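Local coordinates for protein omega transaminase (Pseudomonas sp., PDB 5LHA) that probably transfers amino groups from amine donors to keto acceptors, as a fold type I enzyme using pyridoxal phosphate that is captured with pyridoxamine phosphate bound, at residues 54-63 with 417-425. Residues are numbered along the deposited sequence; the frame is centred on the assembly and turned at random.
Sequences RMLDGVGGLW and RRAGVLVRP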
ATOM      1  N   ARG A  54     -41.624  -2.801 -28.465  1.00 34.18           N
ATOM      2  CA  ARG A  54     -40.652  -3.813 -28.858  1.00 34.89           C
ATOM      3  C   ARG A  54     -39.447  -3.158 -29.518  1.00 35.52           C
ATOM      4  O   ARG A  54     -39.597  -2.248 -30.341  1.00 35.11           O
ATOM      5  CB  ARG A  54     -41.295  -4.818 -29.817  1.00 37.07           C
ATOM      6  CG  ARG A  54     -40.330  -5.737 -30.557  1.00 39.07           C
ATOM      7  CD  ARG A  54     -41.102  -6.681 -31.484  1.00 42.29           C
ATOM      8  NE  ARG A  54     -41.418  -6.062 -32.770  1.00 45.88           N
ATOM      9  CZ  ARG A  54     -41.062  -6.562 -33.952  1.00 49.48           C
ATOM     10  NH1 ARG A  54     -40.385  -7.702 -34.018  1.00 51.65           N
ATOM     11  NH2 ARG A  54     -41.387  -5.923 -35.069  1.00 49.99           N
ATOM     12  N   MET A  55     -38.247  -3.615 -29.153  1.00 34.86           N
ATOM     13  CA  MET A  55     -37.028  -3.035 -29.696  1.00 33.77           C
ATOM     14  C   MET A  55     -35.983  -4.117 -29.921  1.00 30.98           C
ATOM     15  O   MET A  55     -35.873  -5.068 -29.140  1.00 30.22           O
ATOM     16  CB  MET A  55     -36.490  -1.938 -28.752  1.00 34.06           C
ATOM     17  CG  MET A  55     -36.027  -2.447 -27.390  1.00 35.10           C
ATOM     18  SD  MET A  55     -36.473  -1.366 -26.002  1.00 37.06           S
ATOM     19  CE  MET A  55     -38.057  -2.059 -25.518  1.00 36.94           C
ATOM     20  N   LEU A  56     -35.213  -3.965 -30.996  1.00 29.79           N
ATOM     21  CA  LEU A  56     -34.084  -4.853 -31.215  1.00 31.71           C
ATOM     22  C   LEU A  56     -33.066  -4.635 -30.108  1.00 30.36           C
ATOM     23  O   LEU A  56     -32.736  -3.498 -29.762  1.00 31.51           O
ATOM     24  CB  LEU A  56     -33.453  -4.596 -32.584  1.00 33.46           C
ATOM     25  CG  LEU A  56     -32.412  -5.610 -33.074  1.00 33.88           C
ATOM     26  CD1 LEU A  56     -33.011  -6.998 -33.201  1.00 34.90           C
ATOM     27  CD2 LEU A  56     -31.803  -5.179 -34.400  1.00 32.70           C
ATOM     28  N   ASP A  57     -32.547  -5.734 -29.570  1.00 29.61           N
ATOM     29  CA  ASP A  57     -31.630  -5.667 -28.435  1.00 28.77           C
ATOM     30  C   ASP A  57     -30.216  -5.441 -28.961  1.00 29.35           C
ATOM     31  O   ASP A  57     -29.369  -6.336 -28.992  1.00 28.54           O
ATOM     32  CB  ASP A  57     -31.711  -6.934 -27.596  1.00 27.09           C
ATOM     33  CG  ASP A  57     -30.942  -6.813 -26.302  1.00 24.07           C
ATOM     34  OD1 ASP A  57     -30.489  -5.700 -25.992  1.00 23.90           O
ATOM     35  OD2 ASP A  57     -30.765  -7.827 -25.610  1.00 22.95           O
ATOM     36  N   GLY A  58     -29.964  -4.205 -29.383  1.00 32.05           N
ATOM     37  CA  GLY A  58     -28.665  -3.832 -29.920  1.00 30.11           C
ATOM     38  C   GLY A  58     -27.524  -3.878 -28.926  1.00 27.14           C
ATOM     39  O   GLY A  58     -26.368  -3.737 -29.340  1.00 24.10           O
ATOM     40  N   VAL A  59     -27.819  -4.043 -27.630  1.00 29.01           N
ATOM     41  CA  VAL A  59     -26.790  -4.161 -26.598  1.00 27.57           C
ATOM     42  C   VAL A  59     -26.545  -5.609 -26.183  1.00 26.58           C
ATOM     43  O   VAL A  59     -25.549  -5.888 -25.496  1.00 27.33           O
ATOM     44  CB  VAL A  59     -27.155  -3.302 -25.364  1.00 26.15           C
ATOM     45  CG1 VAL A  59     -25.941  -3.020 -24.511  1.00 17.76           C
ATOM     46  CG2 VAL A  59     -27.781  -1.993 -25.801  1.00 27.48           C
ATOM     47  N   GLY A  60     -27.411  -6.536 -26.576  1.00 28.21           N
ATOM     48  CA  GLY A  60     -27.186  -7.937 -26.256  1.00 27.11           C
ATOM     49  C   GLY A  60     -27.191  -8.206 -24.768  1.00 27.15           C
ATOM     50  O   GLY A  60     -26.346  -8.966 -24.273  1.00 27.35           O
ATOM     51  N   GLY A  61     -28.121  -7.589 -24.038  1.00 26.92           N
ATOM     52  CA  GLY A  61     -28.086  -7.626 -22.588  1.00 25.66           C
ATOM     53  C   GLY A  61     -27.018  -6.679 -22.088  1.00 23.80           C
ATOM     54  O   GLY A  61     -27.275  -5.492 -21.886  1.00 24.94           O
ATOM     55  N   LEU A  62     -25.807  -7.206 -21.908  1.00 22.93           N
ATOM     56  CA  LEU A  62     -24.581  -6.441 -21.641  1.00 22.22           C
ATOM     57  C   LEU A  62     -23.482  -7.211 -22.367  1.00 22.50           C
ATOM     58  O   LEU A  62     -22.642  -7.855 -21.731  1.00 23.20           O
ATOM     59  CB  LEU A  62     -24.284  -6.299 -20.145  1.00 21.33           C
ATOM     60  CG  LEU A  62     -24.850  -5.070 -19.427  1.00 22.46           C
ATOM     61  CD1 LEU A  62     -24.534  -5.135 -17.937  1.00 21.22           C
ATOM     62  CD2 LEU A  62     -24.313  -3.774 -20.037  1.00 22.72           C
ATOM     63  N   TRP A  63     -23.462  -7.073 -23.699  1.00 23.08           N
ATOM     64  CA  TRP A  63     -22.782  -7.992 -24.616  1.00 24.26           C
ATOM     65  C   TRP A  63     -22.639  -9.407 -24.062  1.00 23.25           C
ATOM     66  O   TRP A  63     -21.518  -9.925 -23.948  1.00 22.88           O
ATOM     67  CB  TRP A  63     -21.392  -7.488 -25.039  1.00 28.19           C
ATOM     68  CG  TRP A  63     -20.712  -6.385 -24.259  1.00 28.50           C
ATOM     69  CD1 TRP A  63     -20.726  -6.169 -22.908  1.00 28.87           C
ATOM     70  CD2 TRP A  63     -19.872  -5.362 -24.811  1.00 29.17           C
ATOM     71  NE1 TRP A  63     -19.966  -5.068 -22.589  1.00 29.49           N
ATOM     72  CE2 TRP A  63     -19.431  -4.555 -23.741  1.00 29.75           C
ATOM     73  CE3 TRP A  63     -19.458  -5.049 -26.109  1.00 29.50           C
ATOM     74  CZ2 TRP A  63     -18.599  -3.456 -23.928  1.00 29.94           C
ATOM     75  CZ3 TRP A  63     -18.634  -3.959 -26.293  1.00 31.11           C
ATOM     76  CH2 TRP A  63     -18.218  -3.170 -25.208  1.00 31.38           C
ATOM     77  N   ARG A 417     -33.938   4.243 -29.547  1.00 33.12           N
ATOM     78  CA  ARG A 417     -34.888   3.314 -28.939  1.00 35.18           C
ATOM     79  C   ARG A 417     -36.298   3.549 -29.461  1.00 37.89           C
ATOM     80  O   ARG A 417     -36.998   2.605 -29.846  1.00 39.23           O
ATOM     81  CB  ARG A 417     -34.851   3.454 -27.415  1.00 34.72           C
ATOM     82  CG  ARG A 417     -35.967   2.736 -26.674  1.00 32.89           C
ATOM     83  CD  ARG A 417     -35.842   2.970 -25.176  1.00 31.91           C
ATOM     84  NE  ARG A 417     -36.032   4.376 -24.832  1.00 32.92           N
ATOM     85  CZ  ARG A 417     -37.220   4.955 -24.692  1.00 36.28           C
ATOM     86  NH1 ARG A 417     -38.326   4.250 -24.856  1.00 37.01           N
ATOM     87  NH2 ARG A 417     -37.311   6.243 -24.382  1.00 39.33           N
ATOM     88  N   ARG A 418     -36.733   4.813 -29.485  1.00 39.32           N
ATOM     89  CA  ARG A 418     -38.048   5.130 -30.024  1.00 40.90           C
ATOM     90  C   ARG A 418     -38.193   4.623 -31.450  1.00 42.36           C
ATOM     91  O   ARG A 418     -39.296   4.258 -31.871  1.00 42.92           O
ATOM     92  CB  ARG A 418     -38.298   6.637 -29.952  1.00 42.19           C
ATOM     93  CG  ARG A 418     -38.494   7.144 -28.530  1.00 42.35           C
ATOM     94  CD  ARG A 418     -38.897   8.614 -28.480  1.00 43.60           C
ATOM     95  NE  ARG A 418     -38.619   9.165 -27.156  1.00 42.65           N
ATOM     96  CZ  ARG A 418     -37.513   9.834 -26.844  1.00 42.16           C
ATOM     97  NH1 ARG A 418     -36.586  10.064 -27.766  1.00 41.27           N
ATOM     98  NH2 ARG A 418     -37.337  10.281 -25.609  1.00 42.35           N
ATOM     99  N   ALA A 419     -37.090   4.576 -32.196  1.00 44.35           N
ATOM    100  CA  ALA A 419     -37.079   3.991 -33.531  1.00 46.15           C
ATOM    101  C   ALA A 419     -36.933   2.474 -33.506  1.00 48.34           C
ATOM    102  O   ALA A 419     -36.829   1.864 -34.577  1.00 50.75           O
ATOM    103  CB  ALA A 419     -35.952   4.604 -34.368  1.00 45.52           C
ATOM    104  N   GLY A 420     -36.928   1.857 -32.325  1.00 45.09           N
ATOM    105  CA  GLY A 420     -37.020   0.416 -32.206  1.00 42.93           C
ATOM    106  C   GLY A 420     -35.729  -0.334 -31.960  1.00 38.75           C
ATOM    107  O   GLY A 420     -35.708  -1.555 -32.141  1.00 37.56           O
ATOM    108  N   VAL A 421     -34.650   0.346 -31.573  1.00 35.42           N
ATOM    109  CA  VAL A 421     -33.360  -0.312 -31.370  1.00 31.75           C
ATOM    110  C   VAL A 421     -32.716   0.244 -30.106  1.00 27.12           C
ATOM    111  O   VAL A 421     -32.419   1.441 -30.032  1.00 23.93           O
ATOM    112  CB  VAL A 421     -32.409  -0.126 -32.568  1.00 32.60           C
ATOM    113  CG1 VAL A 421     -31.077  -0.777 -32.278  1.00 32.09           C
ATOM    114  CG2 VAL A 421     -33.001  -0.718 -33.823  1.00 33.86           C
ATOM    115  N   LEU A 422     -32.480  -0.620 -29.123  1.00 26.28           N
ATOM    116  CA  LEU A 422     -31.804  -0.221 -27.894  1.00 25.17           C
ATOM    117  C   LEU A 422     -30.296  -0.300 -28.091  1.00 24.92           C
ATOM    118  O   LEU A 422     -29.770  -1.350 -28.464  1.00 24.69           O
ATOM    119  CB  LEU A 422     -32.219  -1.100 -26.715  1.00 22.68           C
ATOM    120  CG  LEU A 422     -31.621  -0.645 -25.377  1.00 21.95           C
ATOM    121  CD1 LEU A 422     -32.012   0.790 -25.039  1.00 18.40           C
ATOM    122  CD2 LEU A 422     -31.986  -1.583 -24.243  1.00 22.90           C
ATOM    123  N   VAL A 423     -29.610   0.825 -27.879  1.00 27.21           N
ATOM    124  CA  VAL A 423     -28.154   0.909 -27.914  1.00 28.59           C
ATOM    125  C   VAL A 423     -27.691   1.546 -26.607  1.00 31.58           C
ATOM    126  O   VAL A 423     -28.498   2.013 -25.799  1.00 31.08           O
ATOM    127  CB  VAL A 423     -27.632   1.694 -29.133  1.00 29.13           C
ATOM    128  CG1 VAL A 423     -28.082   1.010 -30.414  1.00 30.62           C
ATOM    129  CG2 VAL A 423     -28.134   3.116 -29.092  1.00 31.13           C
ATOM    130  N   ARG A 424     -26.374   1.575 -26.409  1.00 33.76           N
ATOM    131  CA  ARG A 424     -25.799   1.868 -25.093  1.00 35.55           C
ATOM    132  C   ARG A 424     -24.867   3.076 -25.097  1.00 36.63           C
ATOM    133  O   ARG A 424     -23.777   3.014 -25.698  1.00 34.67           O
ATOM    134  CB  ARG A 424     -25.054   0.632 -24.588  1.00 36.44           C
ATOM    135  CG  ARG A 424     -24.622   0.694 -23.135  1.00 37.89           C
ATOM    136  CD  ARG A 424     -23.680  -0.451 -22.808  1.00 38.58           C
ATOM    137  NE  ARG A 424     -23.056  -0.303 -21.494  1.00 39.80           N
ATOM    138  CZ  ARG A 424     -22.089  -1.091 -21.028  1.00 39.48           C
ATOM    139  NH1 ARG A 424     -21.618  -2.089 -21.770  1.00 38.17           N
ATOM    140  NH2 ARG A 424     -21.576  -0.868 -19.824  1.00 39.75           N
ATOM    141  N   PRO A 425     -25.230   4.181 -24.442  1.00 38.61           N
ATOM    142  CA  PRO A 425     -24.271   5.276 -24.260  1.00 38.24           C
ATOM    143  C   PRO A 425     -23.365   5.009 -23.065  1.00 36.73           C
ATOM    144  O   PRO A 425     -23.831   4.658 -21.978  1.00 35.21           O
ATOM    145  CB  PRO A 425     -25.166   6.502 -24.026  1.00 39.67           C
ATOM    146  CG  PRO A 425     -26.405   5.952 -23.430  1.00 39.75           C
ATOM    147  CD  PRO A 425     -26.589   4.561 -24.014  1.00 39.85           C
TER
HETATM  148  O   HOH W   1     -20.265  -4.215 -19.599  1.00 31.93           O
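Leu56 pairs in parallel with Val421, held by two backbone hydrogen bonds: Leu56 N to Gly420 O (2.7 Å) and Leu422 N to Leu56 O (3.0 Å, 160° at the hydrogen). The pairing brings together strands 54-57 and 421-426 inside a mixed sheet of this fold type I transaminase; Gly420, which closes helix 408-418 with a Schellman motif, also receives a CA-H...O contact from Met55. Leu56 and Val421 share one face of the sheet, CB of the former 4.1 Å from CG2 of the latter, beneath helix 440-457. On the other face, Met55 lies alongside Leu422; with CG turned between backbone N and carbonyl carbon (chi1 65°), it sets that atom 4.1 Å from Leu422 CB. Beyond the strand, Val59 turns both methyls to 422-424: CG2 lies 3.6 Å from Val423 CA, while CG1 rests against CB and CD of Arg424. The Arg424 chain, extended from CG to NE, crosses Val59 at about a right angle and carries its guanidinium to Leu62 and Trp63. Leu62 CD2 sits 3.6 Å above the centre of one guanidinium face, whereas Trp63 NE1 meets its edge with the two planes 82° apart. An alanine in place of Arg424 is likely to leave Leu62 CD2 without the flat group it lies over and to open a gap beside Val59 CG1. Trp63 also borders the cofactor site, touching Val267 and Lys293, and Phe91 of the second subunit packs on Leu62 and Arg424. A water accepts from Trp63 NE1 in the indole plane at 3.1 Å and, weakly, from Arg424 NH1.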